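Local coordinates for aldehyde dehydrogenase (PDB 3I44), which probably oxidises aldehydes to carboxylic acids with a nicotinamide cofactor as hydride acceptor, at residues 157-162 / 487-492; 165-170 / 190-195; 171-176 / 300-305; 310-315 / 412-417; 342-347 / 382-387. The protein carries 1 engineered substitution. One frame throughout, in Å; residues are numbered along the deposited sequence. Where two conformers were deposited one is given.

Five contacts bring distant parts of one chain together. Interactions 1 and 2 share strand 156-168 and its sheet, with centres about 18 Å apart, and they touch mainly through Phe488 and Cys190. Interaction 3 follows directly on the first segment of interaction 2, joining the start of helix 174-188 to the loop before strand 308-312, and its centre lies about 5 Å from that of the chain in space. It meets interaction 5, whose centre is about 14 Å away, through Gln301 and Trp171. Interaction 4 belongs to the other seven-stranded sheet, its centre about 47 Å from that of interaction 1. Because residues 487-492 return to strand 156-168, interaction 1 encloses the others in sequence.

Interaction 1. Residues 157-162 / 487-492; sequences LHYDAI and EFLDTK
Antiparallel pairing of His158 to Ala161 with Leu489 to Lys492 joins the returning C-terminal strand 489-494 to strand 156-168, beside the second subunit. His158 and Lys492 form one hydrogen-bonded pair, Asp160 and Asp490 the next; His158 N reaches Lys492 O at 2.8 Å, and Asp160 N reaches Asp490 O at the same length, 2.8 Å. Beyond the paired strands, Ile162 N still donates to Phe488 O at 3.0 Å. Tyr159 and Thr491 lie side by side on one face, the methyl Thr491 CG2 3.6 Å from Tyr159 CE1, while Leu489 crosses the tyrosine at about a right angle and places CB at the ring edge. On the other face, Lys492 leaves its backbone with CG anti to N (chi1 -175°) and bends at chi3, which carries NZ to a salt bridge of 3.1 Å with Asp160 OD2. The same ammonium group donates to Ala447 O of the second subunit. Asp490, alongside, forms salt bridges to Arg451 and Arg476 of that subunit. The lysine thus links strand to strand and chain to chain, and the nearby carboxylate would probably favour its charged form.

Interaction 2. Residues 165-170 / 190-195; sequences VGLITP and CTMVLK
Leu167, Met192 and Val165 form the apolar centre where two parallel strands of a beta-alpha-beta unit meet. Val165 and Met192 lie side by side and point the same way, with Val165 CG2 3.7 Å from Met192 CB. Leu167 CD1 then reaches across to Met192 SD at 3.9 Å. The methionine is bent at chi2 and chi3, which leads its end off toward helix 174-188, the crossover helix that packs on this face through Ala185 and Leu186. Further along, Leu194 turns CG anti to its backbone N (chi1 170°) and brings CD1 over the neighbouring strand, 3.5 Å from Leu167 O and 3.7 Å from Thr169 OG1. Phe488, from the segment of interaction 1, closes on Val165 and Leu167. Between the side chains run the backbone bonds: Val193 N to Val165 O and Lys195 N to Leu167 O are each 2.9 Å long. A weak bond of 3.4 Å from Thr169 N to Lys195 O ends the pairing. At this polar end Lys195 is on the opposite face, its CE 4.1 Å from Ile168 CG2, and its folded chain delivers NZ to Gly226 O. One face is therefore hydrocarbon and sulfur, whereas the ammonium is kept near the carboxyl ends of the strands, consistent with a place in the cofactor cleft, which in Rossmann-like folds lies at these strand ends.

Interaction 3. Residues 171-176 / 300-305; sequences WNWPMN and GQSCNA
The probable active-site region of this aldehyde dehydrogenase is framed where Asn172 and Trp173, just ahead of helix 174-188, meet the loop of Gln301, Ser302 and Cys303. Asn172 ND2 donates to Gln301 O at 3.1 Å. That oxygen lies nearly in the plane of the asparagine amide, yet the nitrogen stands 53° out of the carbonyl plane. The opposite end of the amide, OD1, accepts from Gln177 NE2, so both ends are occupied and the flip of the group is fixed. Trp173 points its indole N-H along the ring plane at Ser302 OG, 2.8 Å from NE1, in an almost straight bond of 173° at the hydrogen. Trp171 sits beyond the asparagine and turns its six-membered ring toward the glutamine amide: CZ3 is 3.4 Å from Gln301 OE1, with ring and amide planes 61° apart. Gln301 is also the centre of an inverse gamma turn, and Asn298 ND2 bridges its carbonyl oxygen to that of Asn172. Such bonding holds the asparagine amide facing the loop that carries Cys303. An asparagine two residues ahead of a helix, its amide turned to the catalytic-cysteine loop, is consistent with the oxyanion hole of the aldehyde dehydrogenase family.

Interaction 4. Residues 310-315 / 412-417; sequences LVEQAI and LPFNTE
Leu310 and Leu412 lie side by side on neighbouring parallel strands, 308-312 and 408-414, of the sheet in the alpha/beta domain that also holds the Cys303 loop. Their methyl groups meet at 3.7 Å, CD2 of Leu310 to CD2 of Leu412, and both side chains reach Leu423 of helix 417-425. Two residues on, Phe414 uses the position between its backbone N and carbonyl carbon (chi1 69°), which places the ring beside Leu310 and Glu312 of the partner strand. There one ring face receives Glu312 CA in a CH-pi contact, 3.8 Å from the centroid and 16° off the normal. The ring's rim meanwhile turns to Leu310, whose O is 3.5 Å from Phe414 CE2, and Phe280 meets the ring edge-to-face. The glutamate chain runs extended away from this place, its OE2 taking up the N-H of Ala281. Main-chain bonds frame the aromatic group: Val311 N donates to Leu412 O at 3.0 Å, and Phe414 N to Val311 O at 2.9 Å. At the exposed end the side chains of Gln313 and Asn415 lie alongside each other, pointing the same way, their amide planes 30° apart, and Asn415 OD1 rests 3.3 Å from Gln313 CB.

Interaction 5. Residues 342-347 / 382-387; sequences IGPVVS and GYYVRP
Tyr383 and Tyr384 both send CG away from their carbonyl carbons (chi1 -47° and -64°), but successive places in the chain bring the two rings to different parts of segment 342-347. Tyr383 lays one ring face against the backbone of Ser347, with its CD2 3.6 Å from Ser347 C, while Val345 O lies at the ring's edge. Tyr384 instead turns a face to Pro344 and lies alongside it. Pro344 CB makes a CH-pi contact 4.1 Å from the Tyr384 centroid, 22° off the normal, and Pro344 CD approaches Tyr384 CE1 at 3.6 Å. Between the two aromatic groups Val345 N donates to Tyr383 O at 2.9 Å, the one direct hydrogen bond from segment to segment; Tyr383 is the centre of an inverse gamma turn, which presents this carbonyl. Val345 also packs CG1 on Val385 CG2 at 3.8 Å, near Tyr351 of helix 348-363. A water makes the second polar link, donating to Gly343 O at 2.8 Å and accepting from Val385 N at 2.9 Å. Behind the contact Val346 receives the indole of Trp171, and the Val346 side chain lies about 4 Å from the bound sodium ion. Two loop segments are thus joined by one direct hydrogen bond and a water, which links Val385 N to Gly343 O, an acceptor also for Ser299 OG, while aromatic faces take up the apolar and backbone surfaces.

Interaction 1. Residues 157-162 / 487-492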
# COMPACT_ATOMS: atom_id res chain seq x y z
N LEU A 157 13.18 -9.30 -12.81
CA LEU A 157 12.66 -8.40 -11.78
C LEU A 157 13.82 -7.68 -11.11
O LEU A 157 14.81 -8.30 -10.72
CB LEU A 157 11.81 -9.17 -10.77
CG LEU A 157 11.11 -8.40 -9.63
CD1 LEU A 157 9.90 -7.64 -10.16
CD2 LEU A 157 10.67 -9.34 -8.50
N HIS A 158 13.71 -6.37 -11.01
CA HIS A 158 14.75 -5.52 -10.40
C HIS A 158 14.10 -4.81 -9.22
O HIS A 158 12.93 -4.42 -9.29
CB HIS A 158 15.28 -4.44 -11.35
CG HIS A 158 16.57 -4.77 -12.03
ND1 HIS A 158 17.46 -3.80 -12.44
CD2 HIS A 158 17.11 -5.95 -12.41
CE1 HIS A 158 18.50 -4.37 -13.03
NE2 HIS A 158 18.30 -5.68 -13.02
N TYR A 159 14.85 -4.67 -8.12
CA TYR A 159 14.40 -3.88 -6.97
C TYR A 159 15.22 -2.61 -6.93
O TYR A 159 16.48 -2.68 -7.00
CB TYR A 159 14.58 -4.64 -5.65
CG TYR A 159 13.68 -5.85 -5.47
CD1 TYR A 159 12.44 -5.73 -4.89
CD2 TYR A 159 14.07 -7.10 -5.93
CE1 TYR A 159 11.62 -6.81 -4.75
CE2 TYR A 159 13.26 -8.20 -5.79
CZ TYR A 159 12.04 -8.06 -5.19
OH TYR A 159 11.18 -9.15 -5.03
N ASP A 160 14.55 -1.47 -6.80
CA ASP A 160 15.22 -0.15 -6.72
C ASP A 160 14.86 0.57 -5.41
O ASP A 160 13.69 0.56 -4.98
CB ASP A 160 14.71 0.77 -7.85
CG ASP A 160 15.28 0.44 -9.24
OD1 ASP A 160 16.48 0.13 -9.35
OD2 ASP A 160 14.50 0.58 -10.21
N ALA A 161 15.83 1.24 -4.80
CA ALA A 161 15.55 2.13 -3.68
C ALA A 161 14.31 3.02 -3.99
O ALA A 161 14.29 3.70 -5.01
CB ALA A 161 16.75 3.00 -3.38
N ILE A 162 13.30 3.00 -3.13
CA ILE A 162 12.09 3.81 -3.36
C ILE A 162 12.45 5.31 -3.43
O ILE A 162 11.81 6.06 -4.19
CB ILE A 162 10.95 3.49 -2.34
CG1 ILE A 162 9.60 3.95 -2.91
CG2 ILE A 162 11.24 4.12 -0.97
CD1 ILE A 162 8.30 3.36 -2.20
N GLU A 487 9.60 -3.19 1.80
CA GLU A 487 8.81 -1.98 1.92
C GLU A 487 9.59 -0.73 1.46
O GLU A 487 8.98 0.27 1.12
CB GLU A 487 8.32 -1.76 3.37
CG GLU A 487 7.33 -2.79 3.92
CD GLU A 487 6.59 -2.28 5.17
OE1 GLU A 487 7.24 -1.73 6.09
OE2 GLU A 487 5.35 -2.42 5.20
N PHE A 488 10.92 -0.79 1.44
CA PHE A 488 11.74 0.37 0.98
C PHE A 488 12.24 0.25 -0.48
O PHE A 488 13.13 1.02 -0.93
CB PHE A 488 12.88 0.64 1.97
CG PHE A 488 12.38 1.17 3.30
CD1 PHE A 488 12.10 2.52 3.46
CD2 PHE A 488 12.16 0.31 4.38
CE1 PHE A 488 11.60 3.01 4.68
CE2 PHE A 488 11.68 0.79 5.60
CZ PHE A 488 11.39 2.12 5.75
N LEU A 489 11.66 -0.70 -1.21
CA LEU A 489 12.04 -0.95 -2.62
C LEU A 489 10.83 -0.83 -3.53
O LEU A 489 9.75 -1.24 -3.14
CB LEU A 489 12.59 -2.39 -2.75
CG LEU A 489 13.89 -2.57 -1.97
CD1 LEU A 489 14.31 -4.05 -1.82
CD2 LEU A 489 14.98 -1.74 -2.63
N ASP A 490 11.04 -0.31 -4.75
CA ASP A 490 10.12 -0.44 -5.84
C ASP A 490 10.56 -1.62 -6.68
O ASP A 490 11.77 -1.93 -6.80
CB ASP A 490 10.10 0.82 -6.75
CG ASP A 490 9.15 1.92 -6.23
OD1 ASP A 490 8.07 1.58 -5.76
OD2 ASP A 490 9.50 3.13 -6.35
N THR A 491 9.59 -2.27 -7.28
CA THR A 491 9.85 -3.30 -8.25
C THR A 491 9.78 -2.75 -9.68
O THR A 491 8.92 -1.92 -10.02
CB THR A 491 8.87 -4.46 -8.13
OG1 THR A 491 7.55 -3.95 -8.02
CG2 THR A 491 9.18 -5.34 -6.87
N LYS A 492 10.65 -3.32 -10.51
CA LYS A 492 10.74 -2.98 -11.91
C LYS A 492 10.85 -4.28 -12.74
O LYS A 492 11.75 -5.10 -12.52
CB LYS A 492 11.97 -2.11 -12.16
CG LYS A 492 12.10 -1.61 -13.58
CD LYS A 492 13.49 -1.13 -13.89
CE LYS A 492 13.74 0.20 -13.32
NZ LYS A 492 15.17 0.54 -13.28

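Interaction 2. Residues 165-170 / 190-195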
# COMPACT_ATOMS: atom_id res chain seq x y z
N VAL A 165 12.99 8.92 2.18
CA VAL A 165 11.85 8.48 2.97
C VAL A 165 11.75 9.20 4.29
O VAL A 165 12.75 9.65 4.88
CB VAL A 165 11.88 6.95 3.16
CG1 VAL A 165 11.98 6.29 1.77
CG2 VAL A 165 13.08 6.52 4.04
N GLY A 166 10.50 9.28 4.75
CA GLY A 166 10.17 9.82 6.08
C GLY A 166 9.84 8.73 7.07
O GLY A 166 9.03 7.84 6.80
N LEU A 167 10.47 8.80 8.24
CA LEU A 167 10.34 7.80 9.29
C LEU A 167 9.85 8.46 10.55
O LEU A 167 10.45 9.43 11.01
CB LEU A 167 11.69 7.11 9.55
CG LEU A 167 12.46 6.54 8.34
CD1 LEU A 167 13.71 5.79 8.77
CD2 LEU A 167 11.52 5.60 7.51
N ILE A 168 8.77 7.94 11.14
CA ILE A 168 8.18 8.54 12.34
C ILE A 168 7.92 7.47 13.37
O ILE A 168 7.25 6.47 13.07
CB ILE A 168 6.87 9.30 12.05
CG1 ILE A 168 7.13 10.47 11.12
CG2 ILE A 168 6.18 9.77 13.37
CD1 ILE A 168 5.84 11.13 10.57
N THR A 169 8.51 7.64 14.56
CA THR A 169 8.51 6.58 15.55
C THR A 169 7.91 7.08 16.86
O THR A 169 7.98 8.26 17.16
CB THR A 169 9.93 6.07 15.79
OG1 THR A 169 10.77 7.18 16.12
CG2 THR A 169 10.51 5.37 14.56
N PRO A 170 7.37 6.17 17.68
CA PRO A 170 6.74 6.55 18.93
C PRO A 170 7.67 6.33 20.15
O PRO A 170 8.88 6.12 19.97
CB PRO A 170 5.53 5.61 18.96
CG PRO A 170 6.08 4.35 18.38
CD PRO A 170 7.21 4.73 17.44
N CYS A 190 18.05 3.61 0.38
CA CYS A 190 17.34 4.87 0.63
C CYS A 190 18.11 5.78 1.55
O CYS A 190 18.92 5.32 2.33
CB CYS A 190 15.98 4.61 1.27
SG CYS A 190 14.85 3.71 0.25
N THR A 191 17.82 7.08 1.48
CA THR A 191 18.21 8.05 2.51
C THR A 191 16.92 8.48 3.23
O THR A 191 15.79 8.18 2.78
CB THR A 191 18.95 9.25 1.88
OG1 THR A 191 18.06 9.93 1.00
CG2 THR A 191 20.20 8.78 1.06
N MET A 192 17.05 9.13 4.38
CA MET A 192 15.89 9.24 5.29
C MET A 192 15.94 10.42 6.23
O MET A 192 17.02 10.89 6.59
CB MET A 192 15.74 7.96 6.13
CG MET A 192 16.92 7.67 7.04
SD MET A 192 17.28 5.89 7.22
CE MET A 192 17.99 5.56 5.61
N VAL A 193 14.76 10.88 6.63
CA VAL A 193 14.59 11.79 7.75
C VAL A 193 13.73 11.11 8.79
O VAL A 193 12.59 10.70 8.51
CB VAL A 193 13.98 13.14 7.35
CG1 VAL A 193 13.83 14.07 8.60
CG2 VAL A 193 14.85 13.81 6.28
N LEU A 194 14.29 10.95 9.99
CA LEU A 194 13.60 10.40 11.15
C LEU A 194 13.14 11.53 12.07
O LEU A 194 13.93 12.44 12.41
CB LEU A 194 14.53 9.46 11.91
CG LEU A 194 14.06 8.96 13.30
CD1 LEU A 194 12.84 8.09 13.18
CD2 LEU A 194 15.18 8.24 14.06
N LYS A 195 11.86 11.51 12.43
CA LYS A 195 11.35 12.33 13.54
C LYS A 195 10.92 11.42 14.67
O LYS A 195 9.87 10.76 14.56
CB LYS A 195 10.15 13.19 13.10
CG LYS A 195 9.67 14.16 14.20
CD LYS A 195 8.19 14.49 14.12
CE LYS A 195 7.34 13.42 14.77
NZ LYS A 195 7.60 13.26 16.23

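Interaction 3. Residues 171-176 / 300-305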
# COMPACT_ATOMS: atom_id res chain seq x y z
N TRP A 171 7.08 6.36 21.35
CA TRP A 171 7.82 6.36 22.64
C TRP A 171 7.80 5.04 23.40
O TRP A 171 8.51 4.90 24.39
CB TRP A 171 7.21 7.44 23.56
CG TRP A 171 5.73 7.37 23.61
CD1 TRP A 171 4.85 8.05 22.83
CD2 TRP A 171 4.94 6.49 24.42
NE1 TRP A 171 3.57 7.70 23.13
CE2 TRP A 171 3.59 6.74 24.11
CE3 TRP A 171 5.24 5.55 25.41
CZ2 TRP A 171 2.55 6.08 24.74
CZ3 TRP A 171 4.23 4.90 26.03
CH2 TRP A 171 2.89 5.16 25.70
N ASN A 172 6.95 4.10 23.01
CA ASN A 172 6.69 2.92 23.82
C ASN A 172 7.71 1.80 23.69
O ASN A 172 7.97 1.11 24.67
CB ASN A 172 5.26 2.40 23.64
CG ASN A 172 4.97 1.91 22.23
OD1 ASN A 172 5.39 2.52 21.26
ND2 ASN A 172 4.20 0.83 22.13
N TRP A 173 8.24 1.57 22.50
CA TRP A 173 9.29 0.60 22.28
C TRP A 173 10.28 1.26 21.30
O TRP A 173 10.45 0.82 20.14
CB TRP A 173 8.69 -0.69 21.69
CG TRP A 173 8.04 -1.60 22.68
CD1 TRP A 173 6.71 -1.75 22.93
CD2 TRP A 173 8.71 -2.54 23.51
NE1 TRP A 173 6.50 -2.71 23.89
CE2 TRP A 173 7.72 -3.20 24.27
CE3 TRP A 173 10.05 -2.89 23.69
CZ2 TRP A 173 8.04 -4.20 25.18
CZ3 TRP A 173 10.36 -3.87 24.62
CH2 TRP A 173 9.36 -4.51 25.35
N PRO A 174 10.92 2.35 21.76
CA PRO A 174 11.60 3.25 20.81
C PRO A 174 12.67 2.60 19.90
O PRO A 174 12.66 2.85 18.71
CB PRO A 174 12.21 4.33 21.72
CG PRO A 174 12.07 3.82 23.15
CD PRO A 174 10.92 2.85 23.14
N MET A 175 13.59 1.80 20.43
CA MET A 175 14.66 1.22 19.62
C MET A 175 14.13 0.06 18.80
O MET A 175 14.64 -0.16 17.70
CB MET A 175 15.84 0.72 20.46
CG MET A 175 16.95 1.72 20.67
SD MET A 175 17.47 2.61 19.20
CE MET A 175 16.54 4.12 19.43
N ASN A 176 13.13 -0.66 19.31
CA ASN A 176 12.44 -1.64 18.50
C ASN A 176 11.96 -0.96 17.18
O ASN A 176 12.32 -1.37 16.08
CB ASN A 176 11.25 -2.20 19.29
CG ASN A 176 10.54 -3.32 18.57
OD1 ASN A 176 9.46 -3.14 17.96
ND2 ASN A 176 11.09 -4.52 18.70
N GLY A 300 1.55 -2.29 29.94
CA GLY A 300 0.48 -2.38 28.97
C GLY A 300 0.68 -1.55 27.72
O GLY A 300 -0.25 -1.45 26.88
N GLN A 301 1.86 -0.98 27.57
CA GLN A 301 2.10 0.02 26.49
C GLN A 301 2.71 -0.69 25.29
O GLN A 301 3.85 -0.42 24.92
CB GLN A 301 3.03 1.14 26.99
CG GLN A 301 2.45 1.82 28.24
CD GLN A 301 3.36 2.82 28.89
OE1 GLN A 301 2.99 3.99 29.01
NE2 GLN A 301 4.55 2.36 29.35
N SER A 302 1.98 -1.68 24.79
CA SER A 302 2.39 -2.47 23.68
C SER A 302 1.20 -2.57 22.76
O SER A 302 0.11 -2.99 23.17
CB SER A 302 2.87 -3.86 24.13
OG SER A 302 4.08 -3.73 24.83
N CYS A 303 1.39 -2.21 21.49
CA CYS A 303 0.28 -2.17 20.56
C CYS A 303 -0.39 -3.55 20.39
O CYS A 303 -1.59 -3.62 20.16
CB CYS A 303 0.74 -1.56 19.24
SG CYS A 303 1.50 0.12 19.47
N ASN A 304 0.38 -4.62 20.53
CA ASN A 304 -0.13 -6.00 20.38
C ASN A 304 -0.49 -6.72 21.68
O ASN A 304 -0.77 -7.94 21.67
CB ASN A 304 0.88 -6.84 19.57
CG ASN A 304 2.13 -7.20 20.37
OD1 ASN A 304 2.48 -6.54 21.37
ND2 ASN A 304 2.84 -8.22 19.90
N ALA A 305 -0.51 -6.00 22.81
CA ALA A 305 -0.74 -6.65 24.11
C ALA A 305 -2.07 -7.37 24.10
O ALA A 305 -3.02 -6.87 23.47
CB ALA A 305 -0.70 -5.65 25.28

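Interaction 4. Residues 310-315 / 412-417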
# COMPACT_ATOMS: atom_id res chain seq x y z
N LEU A 310 -10.55 -13.83 26.65
CA LEU A 310 -11.83 -14.51 26.42
C LEU A 310 -11.64 -15.94 26.91
O LEU A 310 -10.83 -16.68 26.36
CB LEU A 310 -12.23 -14.44 24.93
CG LEU A 310 -11.97 -13.12 24.17
CD1 LEU A 310 -12.38 -13.25 22.72
CD2 LEU A 310 -12.69 -11.92 24.79
N VAL A 311 -12.36 -16.29 27.97
CA VAL A 311 -12.14 -17.55 28.69
C VAL A 311 -13.34 -18.50 28.59
O VAL A 311 -14.50 -18.10 28.80
CB VAL A 311 -11.81 -17.30 30.17
CG1 VAL A 311 -11.43 -18.62 30.87
CG2 VAL A 311 -10.67 -16.28 30.29
N GLU A 312 -13.06 -19.75 28.26
CA GLU A 312 -14.11 -20.76 28.20
C GLU A 312 -14.84 -20.81 29.57
O GLU A 312 -14.23 -20.68 30.63
CB GLU A 312 -13.52 -22.11 27.79
CG GLU A 312 -14.55 -23.19 27.49
CD GLU A 312 -13.94 -24.40 26.73
OE1 GLU A 312 -14.70 -25.07 26.03
OE2 GLU A 312 -12.72 -24.65 26.79
N GLN A 313 -16.17 -20.93 29.53
CA GLN A 313 -17.01 -20.80 30.74
C GLN A 313 -16.50 -21.65 31.90
O GLN A 313 -16.30 -21.14 33.00
CB GLN A 313 -18.48 -21.17 30.43
CG GLN A 313 -19.45 -20.91 31.58
CD GLN A 313 -19.54 -19.44 31.93
OE1 GLN A 313 -19.12 -19.01 33.01
NE2 GLN A 313 -20.06 -18.64 31.00
N ALA A 314 -16.22 -22.92 31.61
CA ALA A 314 -15.70 -23.87 32.61
C ALA A 314 -14.53 -23.34 33.45
O ALA A 314 -14.42 -23.72 34.59
CB ALA A 314 -15.29 -25.19 31.95
N ILE A 315 -13.65 -22.48 32.93
CA ILE A 315 -12.49 -22.00 33.73
C ILE A 315 -12.52 -20.48 34.00
O ILE A 315 -11.52 -19.88 34.42
CB ILE A 315 -11.13 -22.42 33.13
CG1 ILE A 315 -11.01 -21.93 31.69
CG2 ILE A 315 -10.93 -23.98 33.21
CD1 ILE A 315 -9.60 -21.67 31.24
N LEU A 412 -13.83 -11.78 30.02
CA LEU A 412 -15.21 -12.19 29.82
C LEU A 412 -15.23 -13.66 29.36
O LEU A 412 -14.23 -14.16 28.84
CB LEU A 412 -15.88 -11.30 28.79
CG LEU A 412 -15.16 -11.04 27.47
CD1 LEU A 412 -16.21 -10.72 26.44
CD2 LEU A 412 -14.09 -9.87 27.57
N PRO A 413 -16.35 -14.35 29.58
CA PRO A 413 -16.44 -15.77 29.21
C PRO A 413 -17.02 -16.00 27.83
O PRO A 413 -17.65 -15.12 27.24
CB PRO A 413 -17.40 -16.33 30.25
CG PRO A 413 -18.38 -15.21 30.45
CD PRO A 413 -17.54 -13.91 30.32
N PHE A 414 -16.78 -17.20 27.30
CA PHE A 414 -17.51 -17.67 26.13
C PHE A 414 -17.93 -19.11 26.35
O PHE A 414 -17.35 -19.81 27.17
CB PHE A 414 -16.69 -17.53 24.84
CG PHE A 414 -15.51 -18.46 24.75
CD1 PHE A 414 -15.66 -19.75 24.23
CD2 PHE A 414 -14.27 -18.05 25.19
CE1 PHE A 414 -14.56 -20.60 24.15
CE2 PHE A 414 -13.17 -18.90 25.11
CZ PHE A 414 -13.31 -20.17 24.58
N ASN A 415 -18.93 -19.53 25.58
CA ASN A 415 -19.48 -20.88 25.66
C ASN A 415 -19.19 -21.76 24.46
O ASN A 415 -19.05 -22.96 24.62
CB ASN A 415 -20.98 -20.79 25.90
CG ASN A 415 -21.30 -20.23 27.27
OD1 ASN A 415 -21.00 -20.84 28.30
ND2 ASN A 415 -21.89 -19.03 27.29
N THR A 416 -19.11 -21.19 23.26
CA THR A 416 -18.79 -21.98 22.08
C THR A 416 -17.62 -21.40 21.29
O THR A 416 -17.23 -20.22 21.46
CB THR A 416 -19.98 -22.03 21.12
OG1 THR A 416 -20.25 -20.70 20.67
CG2 THR A 416 -21.23 -22.63 21.78
N GLU A 417 -17.06 -22.22 20.41
CA GLU A 417 -15.96 -21.75 19.56
C GLU A 417 -16.42 -20.54 18.74
O GLU A 417 -15.70 -19.54 18.66
CB GLU A 417 -15.44 -22.87 18.64
CG GLU A 417 -14.73 -23.97 19.37
CD GLU A 417 -14.14 -25.03 18.43
OE1 GLU A 417 -14.04 -24.80 17.21
OE2 GLU A 417 -13.78 -26.10 18.93

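Interaction 5. Residues 342-347 / 382-387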
# COMPACT_ATOMS: atom_id res chain seq x y z
N ILE A 342 6.60 -3.45 37.17
CA ILE A 342 6.31 -2.55 36.05
C ILE A 342 6.62 -1.09 36.46
O ILE A 342 6.68 -0.76 37.66
CB ILE A 342 4.87 -2.72 35.47
CG1 ILE A 342 3.79 -2.18 36.43
CG2 ILE A 342 4.59 -4.23 35.11
CD1 ILE A 342 2.39 -2.35 35.89
N GLY A 343 6.92 -0.26 35.47
CA GLY A 343 7.27 1.14 35.68
C GLY A 343 6.03 2.01 35.59
O GLY A 343 4.89 1.49 35.51
N PRO A 344 6.23 3.35 35.60
CA PRO A 344 5.09 4.21 35.33
C PRO A 344 4.68 4.13 33.86
O PRO A 344 5.43 3.58 33.01
CB PRO A 344 5.65 5.60 35.63
CG PRO A 344 7.05 5.50 35.33
CD PRO A 344 7.47 4.12 35.74
N VAL A 345 3.48 4.63 33.55
CA VAL A 345 3.17 4.95 32.16
C VAL A 345 3.90 6.25 31.78
O VAL A 345 4.45 6.96 32.64
CB VAL A 345 1.66 5.00 31.86
CG1 VAL A 345 1.01 3.65 32.22
CG2 VAL A 345 0.99 6.19 32.58
N VAL A 346 3.96 6.54 30.49
CA VAL A 346 4.98 7.45 29.96
C VAL A 346 4.72 8.92 30.29
O VAL A 346 5.67 9.69 30.42
CB VAL A 346 5.14 7.33 28.41
CG1 VAL A 346 3.87 7.76 27.69
CG2 VAL A 346 6.35 8.15 27.92
N SER A 347 3.45 9.30 30.40
CA SER A 347 3.06 10.71 30.53
C SER A 347 1.81 10.96 31.34
O SER A 347 0.97 10.06 31.61
CB SER A 347 2.87 11.36 29.13
OG SER A 347 1.63 10.99 28.55
N GLY A 382 4.98 10.53 40.04
CA GLY A 382 5.18 9.65 38.88
C GLY A 382 3.84 9.16 38.37
O GLY A 382 2.86 9.10 39.11
N TYR A 383 3.81 8.78 37.10
CA TYR A 383 2.58 8.37 36.44
C TYR A 383 2.31 6.86 36.64
O TYR A 383 2.18 6.10 35.68
CB TYR A 383 2.66 8.73 34.94
CG TYR A 383 3.15 10.17 34.72
CD1 TYR A 383 2.54 11.26 35.37
CD2 TYR A 383 4.25 10.44 33.91
CE1 TYR A 383 3.03 12.57 35.21
CE2 TYR A 383 4.73 11.73 33.74
CZ TYR A 383 4.10 12.81 34.38
OH TYR A 383 4.59 14.09 34.21
N TYR A 384 2.19 6.45 37.90
CA TYR A 384 1.99 5.03 38.23
C TYR A 384 0.54 4.66 38.20
O TYR A 384 -0.30 5.31 38.87
CB TYR A 384 2.56 4.73 39.61
CG TYR A 384 4.06 4.93 39.65
CD1 TYR A 384 4.92 3.99 39.09
CD2 TYR A 384 4.62 6.05 40.24
CE1 TYR A 384 6.29 4.16 39.12
CE2 TYR A 384 6.00 6.23 40.26
CZ TYR A 384 6.82 5.28 39.70
OH TYR A 384 8.18 5.45 39.74
N VAL A 385 0.23 3.63 37.41
CA VAL A 385 -1.10 3.12 37.26
C VAL A 385 -1.13 1.78 37.99
O VAL A 385 -0.16 1.01 37.93
CB VAL A 385 -1.48 2.96 35.76
CG1 VAL A 385 -2.87 2.35 35.60
CG2 VAL A 385 -1.41 4.31 35.03
N ARG A 386 -2.22 1.50 38.67
CA ARG A 386 -2.38 0.25 39.40
C ARG A 386 -2.72 -0.87 38.43
O ARG A 386 -3.66 -0.74 37.65
CB ARG A 386 -3.52 0.38 40.42
CG ARG A 386 -3.30 1.41 41.51
CD ARG A 386 -4.59 1.83 42.20
NE ARG A 386 -5.19 0.76 42.98
CZ ARG A 386 -6.45 0.77 43.43
NH1 ARG A 386 -7.25 1.79 43.16
NH2 ARG A 386 -6.92 -0.23 44.16
N PRO A 387 -2.02 -2.02 38.54
CA PRO A 387 -2.47 -3.17 37.77
C PRO A 387 -3.94 -3.48 38.06
O PRO A 387 -4.32 -3.72 39.20
CB PRO A 387 -1.57 -4.30 38.26
CG PRO A 387 -0.36 -3.65 38.71
CD PRO A 387 -0.76 -2.29 39.24
O HOH W 1 2.20 1.81 36.26